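PDB 4FXT: uncharacterized protein from Bacteroides ovatus, which is of unknown function but pairs an N-terminal beta domain, probably transthyretin-like, with a C-terminal domain probably related to E-set folds. Local coordinates for residues F30-D35 with V55-G60; D78-T83 with T88-P93; T11-A14 with E19-G22; I138-K143 with S194-V199. All coordinates share one frame; numbering follows the deposited sequence.

Interaction 1 of 4, residues F30-D35 with V55-G60; sequences FALFQD and VSLFNG
The interior of a beta sandwich, where two sheets face each other through their side chains, is illustrated here by Leu32 meeting Val55 and Leu57. Leu32 belongs to strand 28-33 of an antiparallel four-stranded sheet, while Val55 and Leu57 lie on strand 52-58 of the mixed sheet opposite. The backbones stay well apart, with Leu32 CA 9.8 Å from Val55 CA, and the side chains must bridge the gap. One methyl group of Leu32 does all the touching. Its CD2 lies 3.6 Å from Leu57 CD1 and 3.9 Å from Leu57 CD2, so that it rests against the fork of the second leucine, the two side chains approaching at a slant. The same methyl meets Val55 more loosely, with Leu32 CD2 4.2 Å from Val55 CG1. That valine branch stands between the backbone N and the carbonyl carbon (chi1 55°), a rotation that brings CG1 round to the facing leucine. Val55 and Leu57 are two residues apart on one extended strand and therefore turn the same face inward, while the intervening Ser56 is exposed. Ile43 and Val45 of the adjacent strand touch residues from both sides of the contact, Leu64 packs on Leu32, and Leu10 lines Val55 and Leu57. The contact thus forms one small patch of a larger apolar core. Only hydrocarbon meets hydrocarbon here: cohesion comes from dispersion and the exclusion of water, and the fit depends on the shapes of the branches, with no directional bond across this contact to fix how the two strands lie.

Interaction 2 of 4, residues D78-T83 with T88-P93; sequences DTIYIT and TVQDIP
Ile80 and Ile82 face Gln90, Ile92 and Pro93 across two strand segments that run nearly antiparallel, 169° apart, yet meet mainly through side chains. Even at the pair Ile82 and Gln90 the CA atoms are 7.7 Å apart, too far for sheet pairing. The compact part is apolar. Ile80 CD1 sits 3.8 Å from Ile92 CG2 and also touches Pro93 at CD. Deeper in, the buried Ile82 and Ile92 cross at about a right angle, with Ile82 CD1 4.0 Å from Ile92 CD1. Gln90 spans the gap beside them: with CG opposite the backbone N (chi1 -173°) and the chain extended beyond, its amide is carried between the two isoleucines of the other strand. NE2 lies 3.5 Å from Ile80 CG2, and OE1 is 3.6 Å from Ile82 CG2. With an alanine at Gln90, the methyl groups of Ile80 and Ile82 would probably lose this cover and a gap would open between the strands. The solvent side is looser. Tyr81 and, toward the end, Thr83 are exposed and their side chains start away from the contact. Thr88 CG2 is 3.8 Å from Thr83 O, and the Thr88 hydroxyl is hydrogen-bonded to Gly86 O. In the fold, strand 79-84 is the outermost strand of its sheet and pairs with strand 60-68 through Ile80 and Ile82, whereas strand 88-93 runs parallel to strand 7-16 in the other sheet. The contact therefore lies where the edges of the two sheets come together, with Leu10 of strand 7-16 also packing on Ile82.

Interaction 3 of 4, residues T11-A14 with E19-G22; sequences TGKA and EAVG
Ala14 O receives the one hydrogen bond between segments 11-14 and 19-22, from Val21 N at 2.9 Å. The bond is nearly straight, with 168° at the hydrogen, and the donor stands 25° from the carbonyl plane. A second, weaker attraction reaches the same oxygen, since the CA-H of Ala20 approaches it as well, with Ala20 CA 3.3 Å from Ala14 O. The carbonyl is thus met by two successive residues of the returning chain. Apolar atoms lie beside this polar pair. Val21 sets its CB and one branch beside the carbonyl oxygen, with CG2 3.8 Å from Ala14 O; this branch is anti to the valine's own carbonyl carbon and so lies beside the N-H that makes the bond. Across from it the aliphatic part of Lys13 runs past the methyl of Ala20, Lys13 CD being 4.2 Å from Ala20 CB, a light contact made by an exposed side chain. Ala14 and Val21 are both buried, and Trp72 and Val94 touch the side chains of both. Strand 7-16 meanwhile serves other partners, as Ala14 also bonds through its backbone to Gly51 and Lys13 to Ile92. The chain reverses over the few residues between the segments, and the CA atoms of Ala14 and Ala20 come within 5.6 Å. This is the geometry of a beta hairpin, here a lopsided one in which the long strand 7-16 is followed by the very short antiparallel strand 19-20.

Interaction 4 of 4, residues I138-K143 with S194-V199; sequences ILTDEK and SQSIKV. With EDO (1,2-ethanediol), chain O.
Ile138 and Ser196 bring an irregular loop against the first part of strand 192-200, their CA atoms 6.3 Å apart. The link is a single hydrogen bond from Ser196 OG to Ile138 O, 2.9 Å long, with the donor tilted 30° from the carbonyl plane and a C=O...O angle of 134°. Ser196 can make it because its hydroxyl is turned fully opposite its backbone N (chi1 180°). Ile138 CD1 also reaches the serine, 4.0 Å from Ser196 O. Were Ser196 an alanine, Ile138 O would probably lose this donor and the loop would be freer to shift from the strand. Further along, Leu139 O accepts a hydrogen bond from O1 of an ethanediol at 2.9 Å, a molecule probably taken up from the crystallisation liquor. Asp141 then folds the chain in an Asx turn, its OD1 accepting from Lys143 N at 2.9 Å. Beneath the contact runs strand 176-185, whose Tyr178 touches Ile138, Thr140 and Ser196, and whose Arg180 donates to the carbonyls of both Thr140 and Ser194. The loop itself connects strands 127-135 and 147-150, so the serine ties it to the outermost strand on the other side of the same sheet.

From the N terminus the four contacts follow one another in series, none nesting in or crossing another. Interaction 3 comes first and closes the tight turn of a hairpin; interaction 1 then closes the passage from one sheet of the sandwich to the other, and interaction 2 closes a short connection between the sheet edges. These three form a continuous body: Phe30 packs on both Ala14 and Ile92, and backbone bonds join Gln90 to Thr11 and Ile92 to Lys13. Interaction 4, much later, closes a span of some fifty residues in the C-terminal domain. It meets interaction 3 where Gln195 packs beside Ala20 and Gly22, at the junction of the domains.

Interaction 1 of 4, residues F30-D35 with V55-G60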
loop_
_atom_site.group_PDB
_atom_site.type_symbol
_atom_site.label_atom_id
_atom_site.label_comp_id
_atom_site.label_asym_id
_atom_site.label_seq_id
_atom_site.Cartn_x
_atom_site.Cartn_y
_atom_site.Cartn_z
ATOM N N PHE A 30 -2.028 12.177 -3.471
ATOM C CA PHE A 30 -1.505 12.888 -4.630
ATOM C C PHE A 30 -2.125 14.289 -4.595
ATOM O O PHE A 30 -3.174 14.479 -3.976
ATOM C CB PHE A 30 -1.731 12.180 -5.982
ATOM C CG PHE A 30 -1.193 10.785 -6.146
ATOM C CD1 PHE A 30 0.159 10.516 -5.956
ATOM C CD2 PHE A 30 -1.983 9.785 -6.687
ATOM C CE1 PHE A 30 0.665 9.216 -6.139
ATOM C CE2 PHE A 30 -1.473 8.499 -6.911
ATOM C CZ PHE A 30 -0.160 8.215 -6.614
ATOM N N ALA A 31 -1.479 15.270 -5.202
ATOM C CA ALA A 31 -2.035 16.613 -5.275
ATOM C C ALA A 31 -2.264 16.963 -6.718
ATOM O O ALA A 31 -1.408 16.701 -7.579
ATOM C CB ALA A 31 -1.131 17.630 -4.596
ATOM N N LEU A 32 -3.442 17.523 -6.983
ATOM C CA LEU A 32 -3.883 17.846 -8.321
ATOM C C LEU A 32 -3.952 19.387 -8.484
ATOM O O LEU A 32 -4.523 20.094 -7.659
ATOM C CB LEU A 32 -5.237 17.150 -8.501
ATOM C CG LEU A 32 -5.532 16.506 -9.837
ATOM C CD1 LEU A 32 -4.328 15.793 -10.415
ATOM C CD2 LEU A 32 -6.693 15.554 -9.714
ATOM N N PHE A 33 -3.257 19.888 -9.491
ATOM C CA PHE A 33 -3.172 21.309 -9.770
ATOM C C PHE A 33 -3.645 21.661 -11.145
ATOM O O PHE A 33 -3.585 20.838 -12.060
ATOM C CB PHE A 33 -1.722 21.792 -9.647
ATOM C CG PHE A 33 -1.105 21.753 -8.281
ATOM C CD1 PHE A 33 -0.512 20.591 -7.804
ATOM C CD2 PHE A 33 -1.035 22.897 -7.502
ATOM C CE1 PHE A 33 0.090 20.559 -6.538
ATOM C CE2 PHE A 33 -0.410 22.874 -6.250
ATOM C CZ PHE A 33 0.145 21.702 -5.772
ATOM N N GLN A 34 -3.955 22.949 -11.303
ATOM C CA GLN A 34 -4.337 23.587 -12.549
ATOM C C GLN A 34 -3.200 24.612 -12.898
ATOM O O GLN A 34 -2.754 25.374 -12.018
ATOM C CB GLN A 34 -5.762 24.217 -12.447
ATOM C CG GLN A 34 -5.948 25.493 -11.572
ATOM C CD GLN A 34 -5.656 25.400 -10.081
ATOM O OE1 GLN A 34 -5.593 24.313 -9.483
ATOM N NE2 GLN A 34 -5.523 26.563 -9.439
ATOM N N ASP A 35 -2.679 24.558 -14.149
ATOM C CA ASP A 35 -1.581 25.428 -14.600
ATOM C C ASP A 35 -2.093 26.865 -14.815
ATOM O O ASP A 35 -1.376 27.825 -14.516
ATOM C CB ASP A 35 -0.932 24.877 -15.888
ATOM C CG ASP A 35 -0.276 23.506 -15.726
ATOM O OD1 ASP A 35 0.900 23.454 -15.280
ATOM O OD2 ASP A 35 -0.922 22.487 -16.088
ATOM N N VAL A 55 -11.568 10.669 -7.718
ATOM C CA VAL A 55 -11.732 12.087 -7.387
ATOM C C VAL A 55 -12.644 12.686 -8.438
ATOM O O VAL A 55 -12.446 12.416 -9.623
ATOM C CB VAL A 55 -10.348 12.826 -7.268
ATOM C CG1 VAL A 55 -9.471 12.669 -8.524
ATOM C CG2 VAL A 55 -10.504 14.292 -6.863
ATOM N N SER A 56 -13.697 13.419 -8.015
ATOM C CA SER A 56 -14.573 14.066 -8.998
ATOM C C SER A 56 -13.993 15.447 -9.291
ATOM O O SER A 56 -13.549 16.168 -8.381
ATOM C CB SER A 56 -16.034 14.132 -8.560
ATOM O OG SER A 56 -16.216 15.007 -7.461
ATOM N N LEU A 57 -13.897 15.758 -10.580
ATOM C CA LEU A 57 -13.307 16.990 -11.090
ATOM C C LEU A 57 -14.095 17.590 -12.213
ATOM O O LEU A 57 -14.818 16.874 -12.912
ATOM C CB LEU A 57 -11.897 16.684 -11.631
ATOM C CG LEU A 57 -10.865 16.050 -10.739
ATOM C CD1 LEU A 57 -9.754 15.491 -11.563
ATOM C CD2 LEU A 57 -10.352 17.009 -9.706
ATOM N N PHE A 58 -13.879 18.880 -12.473
ATOM C CA PHE A 58 -14.463 19.473 -13.658
ATOM C C PHE A 58 -13.546 19.155 -14.814
ATOM O O PHE A 58 -12.348 18.939 -14.589
ATOM C CB PHE A 58 -14.712 20.983 -13.497
ATOM C CG PHE A 58 -15.790 21.319 -12.504
ATOM C CD1 PHE A 58 -17.137 21.145 -12.827
ATOM C CD2 PHE A 58 -15.472 21.849 -11.261
ATOM C CE1 PHE A 58 -18.145 21.436 -11.896
ATOM C CE2 PHE A 58 -16.479 22.154 -10.333
ATOM C CZ PHE A 58 -17.809 21.948 -10.659
ATOM N N ASN A 59 -14.090 19.081 -16.041
ATOM C CA ASN A 59 -13.284 18.809 -17.233
ATOM C C ASN A 59 -12.213 19.896 -17.418
ATOM O O ASN A 59 -12.426 21.051 -17.061
ATOM C CB ASN A 59 -14.163 18.709 -18.469
ATOM C CG ASN A 59 -15.130 17.572 -18.399
ATOM O OD1 ASN A 59 -14.756 16.413 -18.564
ATOM N ND2 ASN A 59 -16.393 17.876 -18.129
ATOM N N GLY A 60 -11.085 19.508 -17.991
ATOM C CA GLY A 60 -9.948 20.389 -18.209
ATOM C C GLY A 60 -8.651 19.657 -17.966
ATOM O O GLY A 60 -8.649 18.464 -17.650
#

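Interaction 2 of 4, residues D78-T83 with T88-P93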
loop_
_atom_site.group_PDB
_atom_site.type_symbol
_atom_site.label_atom_id
_atom_site.label_comp_id
_atom_site.label_asym_id
_atom_site.label_seq_id
_atom_site.Cartn_x
_atom_site.Cartn_y
_atom_site.Cartn_z
ATOM N N ASP A 78 8.932 16.413 -10.816
ATOM C CA ASP A 78 8.229 15.472 -11.689
ATOM C C ASP A 78 6.693 15.614 -11.513
ATOM O O ASP A 78 6.146 15.344 -10.435
ATOM C CB ASP A 78 8.690 14.019 -11.412
ATOM C CG ASP A 78 8.135 12.938 -12.336
ATOM O OD1 ASP A 78 7.611 13.287 -13.422
ATOM O OD2 ASP A 78 8.285 11.736 -12.007
ATOM N N THR A 79 6.027 16.053 -12.602
ATOM C CA THR A 79 4.580 16.249 -12.714
ATOM C C THR A 79 4.012 15.304 -13.769
ATOM O O THR A 79 4.724 14.935 -14.708
ATOM C CB THR A 79 4.220 17.715 -13.056
ATOM O OG1 THR A 79 4.660 18.029 -14.372
ATOM C CG2 THR A 79 4.780 18.718 -12.077
ATOM N N ILE A 80 2.726 14.942 -13.631
ATOM C CA ILE A 80 2.030 14.074 -14.573
ATOM C C ILE A 80 0.861 14.861 -15.109
ATOM O O ILE A 80 -0.014 15.265 -14.343
ATOM C CB ILE A 80 1.616 12.705 -13.954
ATOM C CG1 ILE A 80 2.861 11.858 -13.654
ATOM C CG2 ILE A 80 0.689 11.932 -14.901
ATOM C CD1 ILE A 80 2.622 10.564 -12.972
ATOM N N TYR A 81 0.857 15.096 -16.426
ATOM C CA TYR A 81 -0.194 15.862 -17.078
ATOM C C TYR A 81 -1.338 14.921 -17.428
ATOM O O TYR A 81 -1.134 13.878 -18.062
ATOM C CB TYR A 81 0.359 16.590 -18.302
ATOM C CG TYR A 81 1.482 17.560 -17.966
ATOM C CD1 TYR A 81 2.811 17.139 -17.933
ATOM C CD2 TYR A 81 1.216 18.900 -17.691
ATOM C CE1 TYR A 81 3.843 18.022 -17.615
ATOM C CE2 TYR A 81 2.241 19.793 -17.375
ATOM C CZ TYR A 81 3.552 19.350 -17.334
ATOM O OH TYR A 81 4.557 20.242 -17.026
ATOM N N ILE A 82 -2.531 15.258 -16.920
ATOM C CA ILE A 82 -3.760 14.492 -17.084
ATOM C C ILE A 82 -4.803 15.369 -17.719
ATOM O O ILE A 82 -5.170 16.392 -17.137
ATOM C CB ILE A 82 -4.256 13.931 -15.708
ATOM C CG1 ILE A 82 -3.131 13.174 -14.929
ATOM C CG2 ILE A 82 -5.538 13.091 -15.860
ATOM C CD1 ILE A 82 -3.460 12.788 -13.476
ATOM N N THR A 83 -5.311 14.966 -18.886
ATOM C CA THR A 83 -6.378 15.714 -19.533
ATOM C C THR A 83 -7.681 14.940 -19.254
ATOM O O THR A 83 -7.821 13.775 -19.645
ATOM C CB THR A 83 -6.064 15.944 -21.013
ATOM O OG1 THR A 83 -4.864 16.719 -21.084
ATOM C CG2 THR A 83 -7.154 16.709 -21.731
ATOM N N THR A 88 -12.436 9.790 -16.853
ATOM C CA THR A 88 -11.072 9.463 -17.270
ATOM C C THR A 88 -10.433 8.540 -16.233
ATOM O O THR A 88 -10.708 8.652 -15.031
ATOM C CB THR A 88 -10.283 10.776 -17.449
ATOM O OG1 THR A 88 -10.953 11.607 -18.410
ATOM C CG2 THR A 88 -8.863 10.555 -17.884
ATOM N N VAL A 89 -9.600 7.611 -16.717
ATOM C CA VAL A 89 -8.884 6.653 -15.882
ATOM C C VAL A 89 -7.389 6.733 -16.255
ATOM O O VAL A 89 -7.032 6.587 -17.425
ATOM C CB VAL A 89 -9.461 5.198 -15.977
ATOM C CG1 VAL A 89 -9.686 4.741 -17.416
ATOM C CG2 VAL A 89 -8.602 4.200 -15.222
ATOM N N GLN A 90 -6.525 7.000 -15.262
ATOM C CA GLN A 90 -5.084 7.046 -15.490
ATOM C C GLN A 90 -4.336 6.535 -14.257
ATOM O O GLN A 90 -4.479 7.064 -13.156
ATOM C CB GLN A 90 -4.612 8.461 -15.867
ATOM C CG GLN A 90 -3.138 8.527 -16.288
ATOM C CD GLN A 90 -2.738 9.843 -16.911
ATOM O OE1 GLN A 90 -3.555 10.585 -17.473
ATOM N NE2 GLN A 90 -1.440 10.097 -16.940
ATOM N N ASP A 91 -3.535 5.490 -14.451
ATOM C CA ASP A 91 -2.728 4.940 -13.376
ATOM C C ASP A 91 -1.508 5.842 -13.177
ATOM O O ASP A 91 -1.015 6.441 -14.138
ATOM C CB ASP A 91 -2.342 3.480 -13.678
ATOM C CG ASP A 91 -3.507 2.480 -13.693
ATOM O OD1 ASP A 91 -4.588 2.811 -13.154
ATOM O OD2 ASP A 91 -3.316 1.344 -14.193
ATOM N N ILE A 92 -1.069 5.992 -11.916
ATOM C CA ILE A 92 0.060 6.858 -11.569
ATOM C C ILE A 92 1.267 5.992 -11.209
ATOM O O ILE A 92 1.277 5.361 -10.153
ATOM C CB ILE A 92 -0.284 7.860 -10.424
ATOM C CG1 ILE A 92 -1.562 8.676 -10.741
ATOM C CG2 ILE A 92 0.900 8.765 -10.071
ATOM C CD1 ILE A 92 -1.535 9.532 -12.056
ATOM N N PRO A 93 2.318 5.975 -12.057
ATOM C CA PRO A 93 3.497 5.180 -11.711
ATOM C C PRO A 93 4.214 5.808 -10.514
ATOM O O PRO A 93 4.422 7.044 -10.445
ATOM C CB PRO A 93 4.327 5.196 -12.997
ATOM C CG PRO A 93 3.938 6.441 -13.683
ATOM C CD PRO A 93 2.502 6.680 -13.346
#

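Interaction 3 of 4, residues T11-A14 with E19-G22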
loop_
_atom_site.group_PDB
_atom_site.type_symbol
_atom_site.label_atom_id
_atom_site.label_comp_id
_atom_site.label_asym_id
_atom_site.label_seq_id
_atom_site.Cartn_x
_atom_site.Cartn_y
_atom_site.Cartn_z
ATOM N N THR A 11 -10.233 8.253 -12.053
ATOM C CA THR A 11 -9.898 7.071 -11.244
ATOM C C THR A 11 -8.595 6.484 -11.755
ATOM O O THR A 11 -8.157 6.821 -12.835
ATOM C CB THR A 11 -11.051 5.998 -11.235
ATOM O OG1 THR A 11 -11.319 5.585 -12.571
ATOM C CG2 THR A 11 -12.345 6.501 -10.611
ATOM N N GLY A 12 -7.986 5.629 -10.956
ATOM C CA GLY A 12 -6.730 4.977 -11.287
ATOM C C GLY A 12 -6.138 4.248 -10.100
ATOM O O GLY A 12 -6.835 3.961 -9.127
ATOM N N LYS A 13 -4.840 3.940 -10.191
ATOM C CA LYS A 13 -4.067 3.197 -9.202
ATOM C C LYS A 13 -2.627 3.678 -9.119
ATOM O O LYS A 13 -2.052 4.032 -10.154
ATOM C CB LYS A 13 -4.044 1.690 -9.554
ATOM C CG LYS A 13 -5.361 0.941 -9.559
ATOM C CD LYS A 13 -5.233 -0.467 -10.202
ATOM C CE LYS A 13 -4.981 -0.463 -11.701
ATOM N NZ LYS A 13 -4.992 -1.830 -12.267
ATOM N N ALA A 14 -2.016 3.626 -7.900
ATOM C CA ALA A 14 -0.583 3.853 -7.713
ATOM C C ALA A 14 0.105 2.571 -8.131
ATOM O O ALA A 14 -0.186 1.497 -7.568
ATOM C CB ALA A 14 -0.285 4.255 -6.283
ATOM N N GLU A 19 1.640 -3.451 -10.845
ATOM C CA GLU A 19 0.838 -3.866 -9.689
ATOM C C GLU A 19 0.433 -2.678 -8.846
ATOM O O GLU A 19 1.223 -1.720 -8.699
ATOM C CB GLU A 19 1.624 -4.861 -8.803
ATOM C CG GLU A 19 1.965 -6.185 -9.447
ATOM C CD GLU A 19 2.549 -7.237 -8.520
ATOM O OE1 GLU A 19 2.198 -7.252 -7.316
ATOM O OE2 GLU A 19 3.277 -8.116 -9.033
ATOM N N ALA A 20 -0.775 -2.736 -8.255
ATOM C CA ALA A 20 -1.215 -1.668 -7.350
ATOM C C ALA A 20 -0.430 -1.742 -6.047
ATOM O O ALA A 20 -0.317 -2.826 -5.456
ATOM C CB ALA A 20 -2.704 -1.772 -7.094
ATOM N N VAL A 21 0.180 -0.622 -5.662
ATOM C CA VAL A 21 1.035 -0.525 -4.474
ATOM C C VAL A 21 0.161 -0.366 -3.230
ATOM O O VAL A 21 -0.511 0.649 -3.058
ATOM C CB VAL A 21 2.069 0.623 -4.583
ATOM C CG1 VAL A 21 2.910 0.715 -3.328
ATOM C CG2 VAL A 21 2.972 0.422 -5.786
ATOM N N GLY A 22 0.234 -1.361 -2.350
ATOM C CA GLY A 22 -0.527 -1.379 -1.109
ATOM C C GLY A 22 -0.074 -0.305 -0.148
ATOM O O GLY A 22 1.128 -0.045 -0.005
#

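Interaction 4 of 4, residues I138-K143 with S194-V199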
loop_
_atom_site.group_PDB
_atom_site.type_symbol
_atom_site.label_atom_id
_atom_site.label_comp_id
_atom_site.label_asym_id
_atom_site.label_seq_id
_atom_site.Cartn_x
_atom_site.Cartn_y
_atom_site.Cartn_z
ATOM N N ILE A 138 -11.111 -5.540 6.677
ATOM C CA ILE A 138 -10.433 -5.363 5.393
ATOM C C ILE A 138 -9.309 -4.293 5.565
ATOM O O ILE A 138 -8.271 -4.445 4.951
ATOM C CB ILE A 138 -11.467 -5.014 4.238
ATOM C CG1 ILE A 138 -10.836 -4.824 2.843
ATOM C CG2 ILE A 138 -12.366 -3.888 4.564
ATOM C CD1 ILE A 138 -10.009 -6.094 2.213
ATOM N N LEU A 139 -9.443 -3.328 6.462
ATOM C CA LEU A 139 -8.371 -2.364 6.738
ATOM C C LEU A 139 -7.491 -2.865 7.851
ATOM O O LEU A 139 -7.865 -2.843 9.012
ATOM C CB LEU A 139 -8.920 -0.970 7.106
ATOM C CG LEU A 139 -9.886 -0.266 6.160
ATOM C CD1 LEU A 139 -10.063 1.149 6.628
ATOM C CD2 LEU A 139 -9.362 -0.215 4.739
ATOM N N THR A 140 -6.320 -3.334 7.501
ATOM C CA THR A 140 -5.311 -3.861 8.442
ATOM C C THR A 140 -3.996 -3.192 8.061
ATOM O O THR A 140 -3.668 -3.068 6.871
ATOM C CB THR A 140 -5.292 -5.402 8.390
ATOM O OG1 THR A 140 -6.577 -5.894 8.738
ATOM C CG2 THR A 140 -4.299 -6.006 9.331
ATOM N N ASP A 141 -3.288 -2.687 9.063
ATOM C CA ASP A 141 -2.018 -1.985 8.875
ATOM C C ASP A 141 -1.273 -1.915 10.210
ATOM O O ASP A 141 -1.667 -2.556 11.180
ATOM C CB ASP A 141 -2.261 -0.594 8.281
ATOM C CG ASP A 141 -3.375 0.192 8.962
ATOM O OD1 ASP A 141 -3.143 0.692 10.084
ATOM O OD2 ASP A 141 -4.443 0.410 8.308
ATOM N N GLU A 142 -0.164 -1.186 10.247
ATOM C CA GLU A 142 0.656 -1.067 11.447
ATOM C C GLU A 142 -0.147 -0.338 12.581
ATOM O O GLU A 142 0.125 -0.594 13.745
ATOM C CB GLU A 142 1.965 -0.323 11.084
ATOM C CG GLU A 142 3.044 -0.382 12.141
ATOM C CD GLU A 142 2.935 0.535 13.337
ATOM O OE1 GLU A 142 2.343 1.628 13.202
ATOM O OE2 GLU A 142 3.511 0.191 14.391
ATOM N N LYS A 143 -1.153 0.529 12.245
ATOM C CA LYS A 143 -1.920 1.270 13.254
ATOM C C LYS A 143 -3.182 0.476 13.667
ATOM O O LYS A 143 -3.479 0.434 14.856
ATOM C CB LYS A 143 -2.296 2.678 12.755
ATOM C CG LYS A 143 -1.100 3.624 12.483
ATOM C CD LYS A 143 -0.192 3.894 13.704
ATOM C CE LYS A 143 1.032 4.709 13.352
ATOM N NZ LYS A 143 1.961 4.855 14.501
ATOM N N SER A 194 1.519 -5.221 1.313
ATOM C CA SER A 194 0.938 -6.223 0.444
ATOM C C SER A 194 -0.528 -5.956 0.370
ATOM O O SER A 194 -1.027 -5.082 1.094
ATOM C CB SER A 194 1.235 -7.609 0.997
ATOM O OG SER A 194 0.528 -7.757 2.217
ATOM N N GLN A 195 -1.263 -6.766 -0.379
ATOM C CA GLN A 195 -2.694 -6.594 -0.369
ATOM C C GLN A 195 -3.254 -7.183 0.935
ATOM O O GLN A 195 -2.614 -8.072 1.514
ATOM C CB GLN A 195 -3.325 -7.222 -1.622
ATOM C CG GLN A 195 -3.121 -6.353 -2.884
ATOM C CD GLN A 195 -3.755 -4.943 -2.828
ATOM O OE1 GLN A 195 -4.938 -4.766 -2.449
ATOM N NE2 GLN A 195 -2.995 -3.913 -3.260
ATOM N N SER A 196 -4.387 -6.608 1.453
ATOM C CA SER A 196 -5.060 -7.160 2.634
ATOM C C SER A 196 -5.852 -8.368 2.164
ATOM O O SER A 196 -6.743 -8.201 1.351
ATOM C CB SER A 196 -5.917 -6.122 3.318
ATOM O OG SER A 196 -6.561 -6.680 4.451
ATOM N N ILE A 197 -5.412 -9.575 2.560
ATOM C CA ILE A 197 -5.934 -10.854 2.097
ATOM C C ILE A 197 -6.742 -11.547 3.182
ATOM O O ILE A 197 -6.258 -11.756 4.300
ATOM C CB ILE A 197 -4.736 -11.750 1.646
ATOM C CG1 ILE A 197 -3.955 -11.044 0.506
ATOM C CG2 ILE A 197 -5.217 -13.164 1.240
ATOM C CD1 ILE A 197 -2.749 -11.736 0.071
ATOM N N LYS A 198 -7.968 -11.950 2.803
ATOM C CA LYS A 198 -8.852 -12.713 3.679
ATOM C C LYS A 198 -8.312 -14.128 3.856
ATOM O O LYS A 198 -7.893 -14.767 2.875
ATOM C CB LYS A 198 -10.278 -12.755 3.140
ATOM C CG LYS A 198 -11.232 -13.341 4.169
ATOM C CD LYS A 198 -12.536 -13.915 3.629
ATOM C CE LYS A 198 -13.530 -12.967 3.055
ATOM N NZ LYS A 198 -14.800 -13.719 2.819
ATOM N N VAL A 199 -8.296 -14.603 5.109
ATOM C CA VAL A 199 -7.804 -15.930 5.476
ATOM C C VAL A 199 -8.896 -16.644 6.241
ATOM O O VAL A 199 -9.267 -16.184 7.326
ATOM C CB VAL A 199 -6.489 -15.862 6.293
ATOM C CG1 VAL A 199 -5.955 -17.252 6.614
ATOM C CG2 VAL A 199 -5.435 -15.035 5.589
HETATM C C1 EDO O . -8.073 -4.096 11.885
HETATM O O1 EDO O . -9.323 -4.177 11.180
HETATM C C2 EDO O . -8.195 -4.259 13.437
HETATM O O2 EDO O . -8.545 -5.582 13.835
#